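Phosphoribosylaminoimidazole-succinocarboxamide synthase (Pyrococcus horikoshii, PDB 4O7Y) catalyses the ATP-dependent joining of L-aspartate to 5-amino-1-(5-phospho-D-ribosyl)imidazole-4-carboxylate, a step of de novo purine biosynthesis. Local coordinates at residues V95-L100 against I170-K175. Residues are numbered along the deposited sequence; the frame is centred on the assembly and turned at random.
Sequences VVAGSL and ILVDFK. With C5P (cytidine-5'-monophosphate), chain B.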
ATOM      1  N   VAL A  95       6.278   6.654  15.200  1.00 16.85           N
ATOM      2  CA  VAL A  95       6.328   5.611  16.218  1.00 17.56           C
ATOM      3  C   VAL A  95       5.275   4.558  15.849  1.00 18.03           C
ATOM      4  O   VAL A  95       4.178   4.934  15.423  1.00 18.20           O
ATOM      5  CB  VAL A  95       6.010   6.244  17.586  1.00 17.55           C
ATOM      6  CG1 VAL A  95       5.797   5.179  18.657  1.00 17.74           C
ATOM      7  CG2 VAL A  95       7.125   7.221  17.982  1.00 16.65           C
ATOM      8  N   VAL A  96       5.614   3.266  15.945  1.00 17.02           N
ATOM      9  CA  VAL A  96       4.666   2.189  15.605  1.00 18.13           C
ATOM     10  C   VAL A  96       3.429   2.182  16.531  1.00 18.44           C
ATOM     11  O   VAL A  96       3.520   2.191  17.794  1.00 18.13           O
ATOM     12  CB  VAL A  96       5.350   0.786  15.528  1.00 17.39           C
ATOM     13  CG1 VAL A  96       4.347  -0.305  15.275  1.00 18.82           C
ATOM     14  CG2 VAL A  96       6.378   0.754  14.402  1.00 17.20           C
ATOM     15  N   ALA A  97       2.265   2.173  15.893  1.00 17.57           N
ATOM     16  CA  ALA A  97       0.980   2.134  16.612  1.00 17.72           C
ATOM     17  C   ALA A  97      -0.120   1.808  15.597  1.00 18.43           C
ATOM     18  O   ALA A  97       0.100   1.888  14.380  1.00 16.82           O
ATOM     19  CB  ALA A  97       0.703   3.482  17.291  1.00 17.51           C
ATOM     20  N   GLY A  98      -1.290   1.433  16.094  1.00 18.32           N
ATOM     21  CA  GLY A  98      -2.471   1.307  15.249  1.00 18.55           C
ATOM     22  C   GLY A  98      -2.251   0.288  14.158  1.00 18.89           C
ATOM     23  O   GLY A  98      -1.646  -0.760  14.391  1.00 19.02           O
ATOM     24  N   SER A  99      -2.691   0.617  12.952  1.00 18.80           N
ATOM     25  CA  SER A  99      -2.676  -0.332  11.830  1.00 18.06           C
ATOM     26  C   SER A  99      -1.268  -0.747  11.353  1.00 17.95           C
ATOM     27  O   SER A  99      -1.097  -1.798  10.744  1.00 19.74           O
ATOM     28  CB  SER A  99      -3.472   0.267  10.658  1.00 17.87           C
ATOM     29  OG  SER A  99      -2.728   1.307  10.051  1.00 16.41           O
ATOM     30  N   LEU A 100      -0.269   0.093  11.599  1.00 17.69           N
ATOM     31  CA  LEU A 100       1.117  -0.239  11.240  1.00 19.03           C
ATOM     32  C   LEU A 100       1.597  -1.573  11.866  1.00 18.58           C
ATOM     33  O   LEU A 100       2.423  -2.265  11.292  1.00 19.31           O
ATOM     34  CB  LEU A 100       2.078   0.921  11.581  1.00 15.88           C
ATOM     35  CG  LEU A 100       3.487   0.740  10.992  1.00 17.41           C
ATOM     36  CD1 LEU A 100       3.449   0.485   9.480  1.00 16.67           C
ATOM     37  CD2 LEU A 100       4.340   1.965  11.327  1.00 16.96           C
ATOM     38  N   ILE A 170       4.883  13.315  22.509  1.00 22.89           N
ATOM     39  CA  ILE A 170       5.384  12.594  21.343  1.00 22.09           C
ATOM     40  C   ILE A 170       4.297  12.579  20.263  1.00 21.23           C
ATOM     41  O   ILE A 170       3.189  12.099  20.494  1.00 21.02           O
ATOM     42  CB  ILE A 170       5.804  11.146  21.679  1.00 22.67           C
ATOM     43  CG1 ILE A 170       6.842  11.158  22.818  1.00 25.14           C
ATOM     44  CG2 ILE A 170       6.434  10.474  20.460  1.00 22.31           C
ATOM     45  CD1 ILE A 170       6.859   9.881  23.633  1.00 30.63           C
ATOM     46  N   LEU A 171       4.623  13.121  19.099  1.00 20.31           N
ATOM     47  CA  LEU A 171       3.771  12.982  17.927  1.00 17.38           C
ATOM     48  C   LEU A 171       3.985  11.603  17.330  1.00 16.77           C
ATOM     49  O   LEU A 171       4.965  11.351  16.620  1.00 18.63           O
ATOM     50  CB  LEU A 171       4.060  14.083  16.915  1.00 18.35           C
ATOM     51  CG  LEU A 171       3.185  14.028  15.650  1.00 17.23           C
ATOM     52  CD1 LEU A 171       1.716  14.148  16.007  1.00 16.28           C
ATOM     53  CD2 LEU A 171       3.636  15.140  14.710  1.00 18.39           C
ATOM     54  N   VAL A 172       3.085  10.685  17.665  1.00 16.08           N
ATOM     55  CA  VAL A 172       3.257   9.276  17.325  1.00 16.18           C
ATOM     56  C   VAL A 172       2.948   9.062  15.824  1.00 16.80           C
ATOM     57  O   VAL A 172       3.739   8.477  15.092  1.00 16.49           O
ATOM     58  CB  VAL A 172       2.376   8.405  18.255  1.00 16.27           C
ATOM     59  CG1 VAL A 172       2.061   7.038  17.635  1.00 15.61           C
ATOM     60  CG2 VAL A 172       3.033   8.269  19.635  1.00 17.24           C
ATOM     61  N   ASP A 173       1.804   9.581  15.371  1.00 16.94           N
ATOM     62  CA  ASP A 173       1.435   9.553  13.939  1.00 16.98           C
ATOM     63  C   ASP A 173       0.308  10.560  13.732  1.00 18.04           C
ATOM     64  O   ASP A 173      -0.163  11.145  14.704  1.00 20.03           O
ATOM     65  CB  ASP A 173       1.061   8.132  13.444  1.00 16.49           C
ATOM     66  CG  ASP A 173      -0.158   7.497  14.206  1.00 15.97           C
ATOM     67  OD1 ASP A 173      -1.104   8.195  14.618  1.00 16.85           O
ATOM     68  OD2 ASP A 173      -0.172   6.274  14.388  1.00 17.26           O
ATOM     69  N   PHE A 174      -0.113  10.795  12.489  1.00 17.65           N
ATOM     70  CA  PHE A 174      -1.253  11.678  12.247  1.00 16.80           C
ATOM     71  C   PHE A 174      -1.713  11.580  10.807  1.00 15.36           C
ATOM     72  O   PHE A 174      -0.992  11.095   9.938  1.00 15.01           O
ATOM     73  CB  PHE A 174      -0.938  13.156  12.592  1.00 18.13           C
ATOM     74  CG  PHE A 174       0.185  13.748  11.781  1.00 18.53           C
ATOM     75  CD1 PHE A 174      -0.083  14.561  10.683  1.00 19.29           C
ATOM     76  CD2 PHE A 174       1.516  13.500  12.113  1.00 18.30           C
ATOM     77  CE1 PHE A 174       0.946  15.104   9.923  1.00 18.81           C
ATOM     78  CE2 PHE A 174       2.554  14.056  11.363  1.00 19.62           C
ATOM     79  CZ  PHE A 174       2.269  14.858  10.252  1.00 19.00           C
ATOM     80  N   LYS A 175      -2.914  12.072  10.562  1.00 14.81           N
ATOM     81  CA  LYS A 175      -3.505  12.028   9.236  1.00 14.53           C
ATOM     82  C   LYS A 175      -3.759  13.467   8.754  1.00 14.62           C
ATOM     83  O   LYS A 175      -4.288  14.316   9.510  1.00 14.02           O
ATOM     84  CB  LYS A 175      -4.820  11.249   9.255  1.00 15.75           C
ATOM     85  CG  LYS A 175      -5.506  11.094   7.884  1.00 17.41           C
ATOM     86  CD  LYS A 175      -6.467  12.258   7.571  1.00 18.96           C
ATOM     87  CE  LYS A 175      -7.737  12.230   8.449  1.00 19.82           C
ATOM     88  NZ  LYS A 175      -8.555  13.480   8.244  1.00 19.27           N
TER
HETATM   89  O3P C5P B 301      -3.823   3.724  10.290  1.00 20.52           O
HETATM   90  P   C5P B 301      -4.232   3.954  11.749  1.00 22.11           P
HETATM   91  O1P C5P B 301      -5.647   3.561  12.056  1.00 18.69           O
HETATM   92  O2P C5P B 301      -3.199   3.417  12.714  1.00 20.23           O
HETATM   93  O5' C5P B 301      -4.249   5.513  12.008  1.00 21.04           O
HETATM   94  C5' C5P B 301      -3.089   6.334  11.703  1.00 21.75           C
HETATM   95  C4' C5P B 301      -3.296   7.776  12.195  1.00 23.21           C
HETATM   96  O4' C5P B 301      -4.148   8.439  11.259  1.00 25.67           O
HETATM   97  C3' C5P B 301      -4.005   7.910  13.558  1.00 24.60           C
HETATM   98  O3' C5P B 301      -3.540   9.096  14.215  1.00 20.78           O
HETATM   99  C2' C5P B 301      -5.468   8.095  13.223  1.00 25.30           C
HETATM  100  O2' C5P B 301      -6.151   8.864  14.227  1.00 27.94           O
HETATM  101  C1' C5P B 301      -5.373   8.841  11.899  1.00 26.61           C
HETATM  102  N1  C5P B 301      -6.512   8.573  11.009  1.00 29.95           N
HETATM  103  C2  C5P B 301      -7.541   9.558  10.846  1.00 27.69           C
HETATM  104  N3  C5P B 301      -8.593   9.310  10.020  1.00 28.16           N
HETATM  105  C4  C5P B 301      -8.660   8.136   9.351  1.00 31.24           C
HETATM  106  C5  C5P B 301      -7.678   7.144   9.505  1.00 32.53           C
HETATM  107  C6  C5P B 301      -6.593   7.388  10.345  1.00 32.32           C
HETATM  108  O2  C5P B 301      -7.475  10.647  11.450  1.00 22.93           O
HETATM  109  N4  C5P B 301      -9.709   7.896   8.530  1.00 32.35           N
HETATM  110  O   HOH W   1       1.986   4.719  13.750  1.00 17.44           O
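Asp173 OD2 is hydrogen-bonded (2.7 Å) to a water that also lies within hydrogen-bonding distance of Val95 O, so the two segments are bridged through solvent; the same carboxylate oxygen forms a salt bridge with Arg198 NH1. Asp173 OD1 takes a hydrogen bond of 2.6 Å from O3' of the bound cytidine monophosphate. Asp173 CG sits between the backbone N and the carbonyl carbon (chi1 60°), which sets the carboxylate between ribose and loop. An alanine here would probably cost the ribose O3' this acceptor and Arg198 its carboxylate mate, and break the water bridge to Val95 O. A backbone hydrogen bond, Val95 N to Val172 O (3.1 Å), joins the loop to the strand directly. Beside it, Val172 CG1 packs against Ala97 CB at 3.8 Å and against Val95 CB, while the CG2 methyls of Val95 and Ile170 touch where their side chains cross at about a right angle. Farther along the loop, Ser99 grips the phosphate twice, N to O2P (2.9 Å) and OG to O3P (2.7 Å). Gly98, with positive phi, passes close to O2P where a CB would clash. Loop and strand thus line two sides of a nucleotide-binding pocket, which Arg93, Arg198 and Arg214 help to complete, phosphate on the loop and ribose on the strand, consistent with the phosphoribosyl substrate site of SAICAR synthetases.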